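Local coordinates for tryparedoxin (PDB 1O8X), which probably acts as a thioredoxin-like disulfide oxidoreductase, passing electrons through a redox-active cysteine pair in the trypanosomatid defence against oxidative stress, at residues A[29-34]-A[64-69]; A[33-38]-A[111-116]; A[49-54]-A[84-89]; A[55-60]-A[134-139]. The protein carries 1 engineered substitution. All coordinates share one frame; numbering follows the deposited sequence.

Contact 1: residues A[29-34]-A[64-69]; sequences KLVFFY and EVVFCT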
# COMPACT_ATOMS: atom_id res chain seq x y z
N LYS A 29 4.34 -8.13 -10.06
CA LYS A 29 3.52 -6.92 -9.90
C LYS A 29 4.31 -5.71 -9.43
O LYS A 29 5.39 -5.86 -8.85
CB LYS A 29 2.38 -7.18 -8.91
CG LYS A 29 1.39 -8.22 -9.45
CD LYS A 29 0.07 -8.23 -8.72
CE LYS A 29 -0.81 -9.37 -9.24
NZ LYS A 29 -2.21 -9.32 -8.73
N LEU A 30 3.76 -4.53 -9.69
CA LEU A 30 4.14 -3.34 -8.94
C LEU A 30 3.35 -3.38 -7.64
O LEU A 30 2.15 -3.66 -7.65
CB LEU A 30 3.79 -2.09 -9.74
CG LEU A 30 4.02 -0.75 -9.03
CD1 LEU A 30 5.46 -0.45 -8.70
CD2 LEU A 30 3.42 0.35 -9.89
N VAL A 31 4.01 -3.12 -6.52
CA VAL A 31 3.36 -3.17 -5.22
C VAL A 31 3.40 -1.80 -4.59
O VAL A 31 4.47 -1.24 -4.40
CB VAL A 31 4.04 -4.20 -4.29
CG1 VAL A 31 3.42 -4.16 -2.90
CG2 VAL A 31 3.91 -5.60 -4.89
N PHE A 32 2.23 -1.25 -4.28
CA PHE A 32 2.16 0.02 -3.59
C PHE A 32 1.92 -0.21 -2.11
O PHE A 32 0.89 -0.79 -1.72
CB PHE A 32 0.99 0.85 -4.11
CG PHE A 32 1.18 1.44 -5.46
CD1 PHE A 32 0.50 0.88 -6.54
CD2 PHE A 32 1.97 2.58 -5.67
CE1 PHE A 32 0.63 1.41 -7.81
CE2 PHE A 32 2.12 3.12 -6.94
CZ PHE A 32 1.44 2.54 -8.02
N PHE A 33 2.83 0.27 -1.28
CA PHE A 33 2.61 0.34 0.17
C PHE A 33 1.82 1.60 0.47
O PHE A 33 2.26 2.71 0.14
CB PHE A 33 3.95 0.37 0.89
CG PHE A 33 4.78 -0.85 0.66
CD1 PHE A 33 6.03 -0.75 0.05
CD2 PHE A 33 4.32 -2.10 1.07
CE1 PHE A 33 6.82 -1.89 -0.15
CE2 PHE A 33 5.09 -3.24 0.86
CZ PHE A 33 6.35 -3.13 0.26
N TYR A 34 0.65 1.42 1.07
CA TYR A 34 -0.25 2.53 1.40
C TYR A 34 -0.21 2.75 2.90
O TYR A 34 -0.73 1.95 3.67
CB TYR A 34 -1.68 2.22 0.94
CG TYR A 34 -2.65 3.35 1.25
CD1 TYR A 34 -2.29 4.68 1.06
CD2 TYR A 34 -3.94 3.08 1.71
CE1 TYR A 34 -3.18 5.72 1.33
CE2 TYR A 34 -4.85 4.12 1.98
CZ TYR A 34 -4.45 5.43 1.77
OH TYR A 34 -5.30 6.50 2.01
N GLU A 64 -0.69 -4.10 -7.14
CA GLU A 64 -1.42 -4.40 -5.92
C GLU A 64 -1.16 -3.31 -4.91
O GLU A 64 -0.15 -2.62 -5.02
CB GLU A 64 -0.95 -5.77 -5.38
CG GLU A 64 -1.76 -6.32 -4.21
CD GLU A 64 -3.25 -6.36 -4.49
OE1 GLU A 64 -3.96 -5.36 -4.23
OE2 GLU A 64 -3.72 -7.40 -5.00
N VAL A 65 -2.07 -3.15 -3.96
CA VAL A 65 -1.93 -2.20 -2.86
C VAL A 65 -1.86 -2.99 -1.55
O VAL A 65 -2.68 -3.88 -1.32
CB VAL A 65 -3.08 -1.15 -2.83
CG1 VAL A 65 -2.94 -0.25 -1.61
CG2 VAL A 65 -3.07 -0.32 -4.08
N VAL A 66 -0.87 -2.67 -0.71
CA VAL A 66 -0.70 -3.28 0.59
C VAL A 66 -0.81 -2.19 1.65
O VAL A 66 0.05 -1.32 1.75
CB VAL A 66 0.65 -4.00 0.69
CG1 VAL A 66 0.84 -4.61 2.08
CG2 VAL A 66 0.76 -5.09 -0.38
N PHE A 67 -1.90 -2.22 2.42
CA PHE A 67 -2.10 -1.28 3.51
C PHE A 67 -1.11 -1.53 4.64
O PHE A 67 -1.02 -2.65 5.17
CB PHE A 67 -3.55 -1.39 3.99
CG PHE A 67 -3.88 -0.54 5.21
CD1 PHE A 67 -3.45 0.78 5.32
CD2 PHE A 67 -4.68 -1.07 6.22
CE1 PHE A 67 -3.78 1.53 6.44
CE2 PHE A 67 -5.00 -0.32 7.33
CZ PHE A 67 -4.55 0.99 7.44
N CYS A 68 -0.38 -0.47 4.99
CA CYS A 68 0.61 -0.45 6.06
C CYS A 68 0.11 0.52 7.12
O CYS A 68 0.22 1.73 6.97
CB CYS A 68 1.95 0.01 5.51
SG CYS A 68 2.65 -1.12 4.29
N THR A 69 -0.46 -0.03 8.19
CA THR A 69 -1.20 0.78 9.13
C THR A 69 -0.37 1.63 10.11
O THR A 69 0.66 1.20 10.58
CB THR A 69 -2.18 -0.14 9.87
OG1 THR A 69 -3.09 0.66 10.63
CG2 THR A 69 -1.47 -1.02 10.90
O HOH W 1 -2.03 -9.39 -5.92
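L30 to Y34 and E64 to C68 pair as parallel strands, their axes 4.6 Å apart and inclined by 24°, with five backbone hydrogen bonds between them. The ladder opens with E64 N to L30 O and closes with C68 N to Y34 O (2.8 Å); F32 and Y34 each give one bond and take one. On the face that carries V31, F33 and V66, the methyl CG1 of V31 meets CG2 of V66 at 3.8 Å. Further along, the C68 sulfur approaches the F33 ring obliquely, SG lying 3.8 Å from CD2; with SG anti to its own carbonyl carbon (chi1 -64°), the thiol leans over toward the neighbouring strand. On the other face Y34 and V65 lie under helix 41-57 and F67 under helix 74-81; Y34 CB meets V65 CG1 at 3.8 Å, while Y34 O sits at the edge of the F67 ring, 3.4 Å from CD1. E64 carries the polar end of the contact. Its chain bends at chi2 (53°), and OE1 returns to accept V65 N at 2.9 Å as well as the hydroxyl of Y54 from helix 41-57. K29 NZ and E64 OE2 are beyond salt-bridge distance, and one water links them, 2.8 Å from OE2. A buried carboxylate is thus met by a backbone N-H, a phenol and a bridged lysine, which probably together stabilise its ionised form.

Contact 2: residues A[33-38]-A[111-116]; sequences FYFSAS and TLIGVD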
# COMPACT_ATOMS: atom_id res chain seq x y z
N PHE A 33 2.83 0.27 -1.28
CA PHE A 33 2.61 0.34 0.17
C PHE A 33 1.82 1.60 0.47
O PHE A 33 2.26 2.71 0.14
CB PHE A 33 3.95 0.37 0.89
CG PHE A 33 4.78 -0.85 0.66
CD1 PHE A 33 6.03 -0.75 0.05
CD2 PHE A 33 4.32 -2.10 1.07
CE1 PHE A 33 6.82 -1.89 -0.15
CE2 PHE A 33 5.09 -3.24 0.86
CZ PHE A 33 6.35 -3.13 0.26
N TYR A 34 0.65 1.42 1.07
CA TYR A 34 -0.25 2.53 1.40
C TYR A 34 -0.21 2.75 2.90
O TYR A 34 -0.73 1.95 3.67
CB TYR A 34 -1.68 2.22 0.94
CG TYR A 34 -2.65 3.35 1.25
CD1 TYR A 34 -2.29 4.68 1.06
CD2 TYR A 34 -3.94 3.08 1.71
CE1 TYR A 34 -3.18 5.72 1.33
CE2 TYR A 34 -4.85 4.12 1.98
CZ TYR A 34 -4.45 5.43 1.77
OH TYR A 34 -5.30 6.50 2.01
N PHE A 35 0.47 3.82 3.29
CA PHE A 35 0.58 4.19 4.71
C PHE A 35 -0.57 5.12 5.06
O PHE A 35 -0.71 6.20 4.47
CB PHE A 35 1.92 4.89 4.97
CG PHE A 35 3.11 4.05 4.61
CD1 PHE A 35 3.60 4.01 3.31
CD2 PHE A 35 3.73 3.25 5.58
CE1 PHE A 35 4.68 3.19 2.97
CE2 PHE A 35 4.83 2.45 5.24
CZ PHE A 35 5.29 2.43 3.94
N SER A 36 -1.41 4.68 5.99
CA SER A 36 -2.58 5.45 6.38
C SER A 36 -3.04 4.99 7.75
O SER A 36 -2.45 4.10 8.34
CB SER A 36 -3.70 5.32 5.34
OG SER A 36 -4.69 6.29 5.63
N ALA A 37 -4.10 5.62 8.27
CA ALA A 37 -4.67 5.26 9.56
C ALA A 37 -6.09 5.72 9.59
O ALA A 37 -6.45 6.71 8.94
CB ALA A 37 -3.89 5.91 10.70
N SER A 38 -6.89 5.04 10.41
CA SER A 38 -8.29 5.44 10.59
C SER A 38 -8.41 6.86 11.17
O SER A 38 -9.40 7.56 10.93
CB SER A 38 -9.00 4.43 11.50
OG SER A 38 -8.55 4.50 12.84
N THR A 111 0.49 8.24 2.52
CA THR A 111 1.66 8.16 1.63
C THR A 111 1.53 6.87 0.84
O THR A 111 1.07 5.87 1.38
CB THR A 111 2.95 8.20 2.45
OG1 THR A 111 3.14 9.53 2.94
CG2 THR A 111 4.18 7.94 1.59
N LEU A 112 1.95 6.90 -0.42
CA LEU A 112 1.84 5.72 -1.27
C LEU A 112 3.15 5.54 -2.01
O LEU A 112 3.53 6.41 -2.79
CB LEU A 112 0.67 5.96 -2.24
CG LEU A 112 0.09 4.85 -3.09
CD1 LEU A 112 -0.46 3.75 -2.25
CD2 LEU A 112 -0.99 5.42 -3.97
N ILE A 113 3.82 4.40 -1.77
CA ILE A 113 5.13 4.11 -2.34
C ILE A 113 5.08 2.84 -3.15
O ILE A 113 4.68 1.80 -2.65
CB ILE A 113 6.15 4.01 -1.20
CG1 ILE A 113 6.16 5.38 -0.50
CG2 ILE A 113 7.55 3.56 -1.71
CD1 ILE A 113 7.25 5.66 0.40
N GLY A 114 5.49 2.93 -4.41
CA GLY A 114 5.44 1.78 -5.29
C GLY A 114 6.80 1.18 -5.51
O GLY A 114 7.76 1.91 -5.80
N VAL A 115 6.89 -0.13 -5.32
CA VAL A 115 8.11 -0.89 -5.54
C VAL A 115 7.85 -2.04 -6.50
O VAL A 115 6.74 -2.57 -6.56
CB VAL A 115 8.72 -1.40 -4.20
CG1 VAL A 115 8.89 -0.26 -3.19
CG2 VAL A 115 7.91 -2.52 -3.60
N ASP A 116 8.87 -2.43 -7.25
CA ASP A 116 8.74 -3.60 -8.10
C ASP A 116 8.87 -4.85 -7.23
O ASP A 116 9.87 -5.00 -6.52
CB ASP A 116 9.85 -3.55 -9.15
CG ASP A 116 9.85 -4.74 -10.04
OD1 ASP A 116 8.85 -4.94 -10.75
OD2 ASP A 116 10.81 -5.52 -10.04
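An antiparallel pairing in the central sheet of the thioredoxin fold joins strand 30-36 to strand 111-116 at 165°, with F33 and F35 opposite I113 and T111. F33 N gives its hydrogen to I113 O at 2.8 Å, and F33 O takes I113 N at 3.0 Å. The F35–T111 pair repeats the pattern, with F35 N to T111 O at 2.9 Å and the longer T111 N to F35 O at 3.1 Å. Y34 and L112 form a non-hydrogen-bonded pair and touch through side chains: L112 CD1 reaches back across to Y34 CB at 3.7 Å, and L50 of helix 41-57 covers both. The face bearing F33 and F35 looks instead toward L100 of helix 94-103. There the F33 ring crosses V115 at about a right angle, CE1 3.7 Å from CG2, the methyl that a chi1 of -52° wedges between backbone N and carbonyl carbon. F35 turns its ring edge to T111 O, which lies in the ring plane 3.7 Å from CD1. Strand 30-36 runs on toward C40, whose disulfide partner at position 43 is an engineered alanine here; Y34 touches that A43. P110 probably matches the cis-proline of the family. A sheet with helix 41-57 on one face and helix 94-103 on the other is the layout of the thioredoxin fold.

Contact 3: residues A[49-54]-A[84-89]; sequences QLIEFY and MPWLAV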
# COMPACT_ATOMS: atom_id res chain seq x y z
N GLN A 49 -10.35 7.98 -3.82
CA GLN A 49 -9.69 8.20 -5.11
C GLN A 49 -8.74 7.03 -5.43
O GLN A 49 -8.65 6.58 -6.57
CB GLN A 49 -8.95 9.54 -5.11
CG GLN A 49 -9.91 10.73 -4.97
CD GLN A 49 -9.15 12.03 -4.80
OE1 GLN A 49 -8.70 12.62 -5.77
NE2 GLN A 49 -9.01 12.48 -3.55
N LEU A 50 -8.06 6.51 -4.41
CA LEU A 50 -7.19 5.36 -4.59
C LEU A 50 -8.04 4.12 -4.89
O LEU A 50 -7.67 3.31 -5.75
CB LEU A 50 -6.29 5.17 -3.37
CG LEU A 50 -5.39 3.94 -3.41
CD1 LEU A 50 -4.46 3.92 -4.62
CD2 LEU A 50 -4.57 3.91 -2.13
N ILE A 51 -9.20 3.98 -4.23
CA ILE A 51 -10.07 2.83 -4.51
C ILE A 51 -10.57 2.87 -5.96
O ILE A 51 -10.57 1.85 -6.65
CB ILE A 51 -11.26 2.78 -3.52
CG1 ILE A 51 -10.77 2.37 -2.14
CG2 ILE A 51 -12.33 1.79 -4.00
CD1 ILE A 51 -11.84 2.49 -1.04
N GLU A 52 -10.95 4.05 -6.45
CA GLU A 52 -11.42 4.16 -7.83
C GLU A 52 -10.32 3.79 -8.82
O GLU A 52 -10.54 3.05 -9.78
CB GLU A 52 -11.88 5.59 -8.09
CG GLU A 52 -12.44 5.83 -9.49
CD GLU A 52 -13.10 7.18 -9.67
OE1 GLU A 52 -13.34 7.91 -8.66
OE2 GLU A 52 -13.36 7.51 -10.84
N PHE A 53 -9.11 4.29 -8.59
CA PHE A 53 -7.97 3.96 -9.43
C PHE A 53 -7.64 2.46 -9.39
O PHE A 53 -7.41 1.83 -10.43
CB PHE A 53 -6.78 4.80 -9.02
CG PHE A 53 -5.64 4.75 -10.00
CD1 PHE A 53 -5.59 5.63 -11.07
CD2 PHE A 53 -4.64 3.79 -9.87
CE1 PHE A 53 -4.53 5.57 -12.00
CE2 PHE A 53 -3.59 3.72 -10.79
CZ PHE A 53 -3.55 4.62 -11.85
N TYR A 54 -7.65 1.89 -8.19
CA TYR A 54 -7.39 0.47 -8.02
C TYR A 54 -8.42 -0.36 -8.77
O TYR A 54 -8.06 -1.29 -9.49
CB TYR A 54 -7.43 0.14 -6.53
CG TYR A 54 -7.18 -1.30 -6.16
CD1 TYR A 54 -5.88 -1.76 -6.00
CD2 TYR A 54 -8.23 -2.19 -5.95
CE1 TYR A 54 -5.62 -3.07 -5.64
CE2 TYR A 54 -7.98 -3.49 -5.60
CZ TYR A 54 -6.68 -3.93 -5.46
OH TYR A 54 -6.42 -5.22 -5.10
N MET A 84 -11.48 -1.40 2.68
CA MET A 84 -10.52 -1.39 1.57
C MET A 84 -10.60 -2.69 0.76
O MET A 84 -10.86 -3.75 1.34
CB MET A 84 -9.10 -1.27 2.11
CG MET A 84 -8.81 0.04 2.81
SD MET A 84 -7.22 -0.06 3.66
CE MET A 84 -7.21 1.48 4.53
N PRO A 85 -10.39 -2.62 -0.56
CA PRO A 85 -10.50 -3.82 -1.42
C PRO A 85 -9.20 -4.62 -1.62
O PRO A 85 -9.23 -5.67 -2.26
CB PRO A 85 -10.95 -3.22 -2.76
CG PRO A 85 -10.23 -1.89 -2.80
CD PRO A 85 -10.25 -1.39 -1.37
N TRP A 86 -8.08 -4.12 -1.10
CA TRP A 86 -6.75 -4.66 -1.40
C TRP A 86 -6.19 -5.45 -0.22
O TRP A 86 -6.95 -6.09 0.53
CB TRP A 86 -5.82 -3.51 -1.86
CG TRP A 86 -5.92 -2.27 -0.98
CD1 TRP A 86 -5.59 -2.18 0.35
CD2 TRP A 86 -6.42 -0.99 -1.36
NE1 TRP A 86 -5.83 -0.91 0.80
CE2 TRP A 86 -6.35 -0.16 -0.23
CE3 TRP A 86 -6.90 -0.45 -2.56
CZ2 TRP A 86 -6.78 1.17 -0.26
CZ3 TRP A 86 -7.31 0.86 -2.59
CH2 TRP A 86 -7.26 1.66 -1.44
N LEU A 87 -4.86 -5.46 -0.06
CA LEU A 87 -4.22 -6.30 0.96
C LEU A 87 -3.76 -5.47 2.14
O LEU A 87 -3.73 -4.25 2.07
CB LEU A 87 -3.03 -7.05 0.36
CG LEU A 87 -3.24 -7.75 -0.97
CD1 LEU A 87 -1.97 -8.47 -1.40
CD2 LEU A 87 -4.40 -8.71 -0.89
N ALA A 88 -3.36 -6.15 3.22
CA ALA A 88 -2.80 -5.47 4.38
C ALA A 88 -1.73 -6.29 5.06
O ALA A 88 -1.82 -7.52 5.13
CB ALA A 88 -3.89 -5.13 5.40
N VAL A 89 -0.71 -5.60 5.57
CA VAL A 89 0.22 -6.24 6.51
C VAL A 89 -0.60 -6.53 7.77
O VAL A 89 -1.31 -5.66 8.25
CB VAL A 89 1.42 -5.33 6.87
CG1 VAL A 89 2.32 -6.01 7.91
CG2 VAL A 89 2.22 -4.98 5.61
O HOH W 2 -8.10 -7.43 -4.27
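L50 is the first residue of helix segment 49-54 to meet W86. Its CG anti to the backbone N, it touches the far corner of the indole, with CG 3.5 Å from CH2 and CD2 close behind. The next residue, I51, comes to the same corner and crosses the indole at about a right angle: CG1 lies 3.6 Å from W86 CH2 and also reaches P85 CD at 3.9 Å, so that this one methylene bridges proline and tryptophan. One turn on from L50, Y54 completes the set. The W86 edge points at one face of its ring in a T-shaped stack, with centroids 5.3 Å apart and planes at 79°; W86 CE3 stands 3.7 Å from Y54 CG, displaced toward the rim. P85 slides past in the opposite direction, its CG 3.7 Å from Y54 CD2, while H58 stacks on the other face of the phenol. The hydroxyl has two polar partners, E64 OE1 on strand 63-69 and a water that donates to Y54 OH at 2.9 Å and also to P85 O at 2.9 Å. With CG between the backbone N and the carbonyl carbon (chi1 45°), the W86 indole is turned toward the helix, with M84 CB and P85 CD over one of its faces. Helix 41-57, which follows C40, one half of the natural redox disulfide, is thus held against the loop that leads into the short strand 87-88 by a T-shaped Tyr-Trp pair flanked by aliphatic side chains, packing over the sheet as throughout the thioredoxin fold.

Contact 4: residues A[55-60]-A[134-139]; sequences DKFHES and DPEGEQ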
# COMPACT_ATOMS: atom_id res chain seq x y z
N ASP A 55 -9.70 -0.02 -8.62
CA ASP A 55 -10.73 -0.82 -9.26
C ASP A 55 -10.59 -0.77 -10.78
O ASP A 55 -10.76 -1.79 -11.46
CB ASP A 55 -12.12 -0.36 -8.80
CG ASP A 55 -12.48 -0.89 -7.41
OD1 ASP A 55 -11.81 -1.79 -6.85
OD2 ASP A 55 -13.47 -0.43 -6.80
N LYS A 56 -10.26 0.41 -11.32
CA LYS A 56 -10.11 0.58 -12.77
C LYS A 56 -8.90 -0.17 -13.32
O LYS A 56 -8.95 -0.73 -14.41
CB LYS A 56 -9.94 2.05 -13.11
CG LYS A 56 -11.20 2.89 -13.07
CD LYS A 56 -10.88 4.37 -13.36
CE LYS A 56 -12.11 5.26 -13.28
NZ LYS A 56 -11.75 6.71 -13.25
N PHE A 57 -7.79 -0.14 -12.58
CA PHE A 57 -6.47 -0.43 -13.17
C PHE A 57 -5.61 -1.49 -12.51
O PHE A 57 -4.57 -1.83 -13.06
CB PHE A 57 -5.64 0.87 -13.28
CG PHE A 57 -6.29 1.94 -14.13
CD1 PHE A 57 -6.52 3.20 -13.61
CD2 PHE A 57 -6.68 1.68 -15.44
CE1 PHE A 57 -7.11 4.20 -14.36
CE2 PHE A 57 -7.28 2.67 -16.21
CZ PHE A 57 -7.49 3.95 -15.67
N HIS A 58 -5.99 -2.03 -11.35
CA HIS A 58 -5.07 -2.96 -10.69
C HIS A 58 -4.77 -4.18 -11.55
O HIS A 58 -3.65 -4.67 -11.56
CB HIS A 58 -5.50 -3.32 -9.25
CG HIS A 58 -6.51 -4.42 -9.15
ND1 HIS A 58 -7.86 -4.21 -9.24
CD2 HIS A 58 -6.35 -5.74 -8.86
CE1 HIS A 58 -8.50 -5.36 -9.08
NE2 HIS A 58 -7.61 -6.30 -8.83
N GLU A 59 -5.76 -4.65 -12.30
CA GLU A 59 -5.52 -5.77 -13.23
C GLU A 59 -4.76 -5.34 -14.49
O GLU A 59 -3.69 -5.89 -14.81
CB GLU A 59 -6.83 -6.47 -13.58
CG GLU A 59 -7.67 -6.91 -12.40
CD GLU A 59 -9.13 -7.13 -12.79
OE1 GLU A 59 -9.37 -7.99 -13.66
OE2 GLU A 59 -10.02 -6.43 -12.23
N SER A 60 -5.27 -4.32 -15.19
CA SER A 60 -4.72 -3.94 -16.50
C SER A 60 -3.31 -3.33 -16.41
O SER A 60 -2.49 -3.46 -17.33
CB SER A 60 -5.66 -3.01 -17.26
OG SER A 60 -5.89 -1.80 -16.56
N ASP A 134 -3.86 12.55 -11.79
CA ASP A 134 -3.83 11.69 -12.96
C ASP A 134 -4.76 10.51 -12.76
O ASP A 134 -4.30 9.37 -12.71
CB ASP A 134 -2.37 11.28 -13.22
CG ASP A 134 -2.19 10.43 -14.47
OD1 ASP A 134 -2.99 10.51 -15.43
OD2 ASP A 134 -1.20 9.66 -14.53
N PRO A 135 -6.08 10.75 -12.64
CA PRO A 135 -7.01 9.65 -12.36
C PRO A 135 -7.06 8.57 -13.43
O PRO A 135 -7.46 7.46 -13.12
CB PRO A 135 -8.37 10.34 -12.24
CG PRO A 135 -8.22 11.61 -12.99
CD PRO A 135 -6.79 12.04 -12.76
N GLU A 136 -6.67 8.88 -14.67
CA GLU A 136 -6.69 7.86 -15.71
C GLU A 136 -5.33 7.19 -15.88
O GLU A 136 -5.16 6.34 -16.75
CB GLU A 136 -7.22 8.42 -17.04
CG GLU A 136 -8.69 8.82 -17.01
CD GLU A 136 -9.59 7.77 -16.36
OE1 GLU A 136 -9.66 6.64 -16.88
OE2 GLU A 136 -10.22 8.07 -15.31
N GLY A 137 -4.37 7.55 -15.02
CA GLY A 137 -3.08 6.88 -15.02
C GLY A 137 -2.29 7.02 -16.30
O GLY A 137 -1.56 6.11 -16.67
N GLU A 138 -2.41 8.17 -16.96
CA GLU A 138 -1.70 8.41 -18.22
C GLU A 138 -0.19 8.44 -17.98
O GLU A 138 0.60 8.13 -18.87
CB GLU A 138 -2.21 9.71 -18.85
CG GLU A 138 -3.63 9.57 -19.40
CD GLU A 138 -4.12 10.80 -20.14
OE1 GLU A 138 -3.38 11.81 -20.25
OE2 GLU A 138 -5.28 10.75 -20.62
N GLN A 139 0.21 8.81 -16.77
CA GLN A 139 1.63 8.86 -16.42
C GLN A 139 2.04 7.80 -15.40
O GLN A 139 3.17 7.83 -14.89
CB GLN A 139 2.03 10.25 -15.93
CG GLN A 139 1.87 11.35 -16.99
CD GLN A 139 2.54 11.02 -18.30
OE1 GLN A 139 1.94 11.18 -19.37
NE2 GLN A 139 3.79 10.55 -18.23
O HOH W 3 -9.36 6.84 -11.25
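F57 presses the tip of its ring into the turn D134 to G137, and this is the close-packed half of the contact. P135 O lies in the ring plane at the edge, 3.5 Å from CE1, while E136 O simply packs obliquely beside CZ at 3.5 Å. The CE1-H edge thus faces P135 O, probably a modestly favourable electrostatic match. K56 CB lies above the centre of the same ring, 3.6 Å from its plane. The turn is type I, closed by G137 N to D134 O at 2.9 Å, and the D134 carboxylate reaches past it to accept E138 N at OD1 and Q139 N at OD2; OD2 also takes the indole N-H of W142. G137 takes a positive phi (62°) right where the ring arrives. The outer side is looser and faces solvent. K56 stretches out beyond CG to place NZ 2.9 Å from E136 OE2, a salt bridge received on the syn lone pair; the glutamate gets there by bending at chi2 (-46°), which also brings its OE1 to 3.7 Å from F57 CZ. A water joins the halves, accepting from K56 NZ at 3.1 Å and donating to P135 O at 2.7 Å. K56 also pairs with E52 one turn back, so its charge is shared between two carboxylates at the surface. Within the fold, the contact pins the loop after helix 127-131 to the C-terminal part of helix 41-57, where F53 meets F57 edge-to-face, K61 makes a cation-pi contact with it, and F63 of strand 63-69 lies against its ring.

From the N terminus, strand 30-36 is the starting point for both contact 1 and contact 2, which share F33 and Y34. Contact 1 closes the shorter loop, the beta-alpha-beta unit through helix 41-57 to strand 63-69; contact 2 closes a longer one to strand 111-116. Contact 3 then leaves the helix for 84-89, nested inside the loop of contact 2 but crossing contact 1, which it touches through Y54 and E64. Contact 4 begins further along the same helix and ends near the C terminus, crossing the other three; F53 packs against its loop. Together they tie sheet, helix and C-terminal loop.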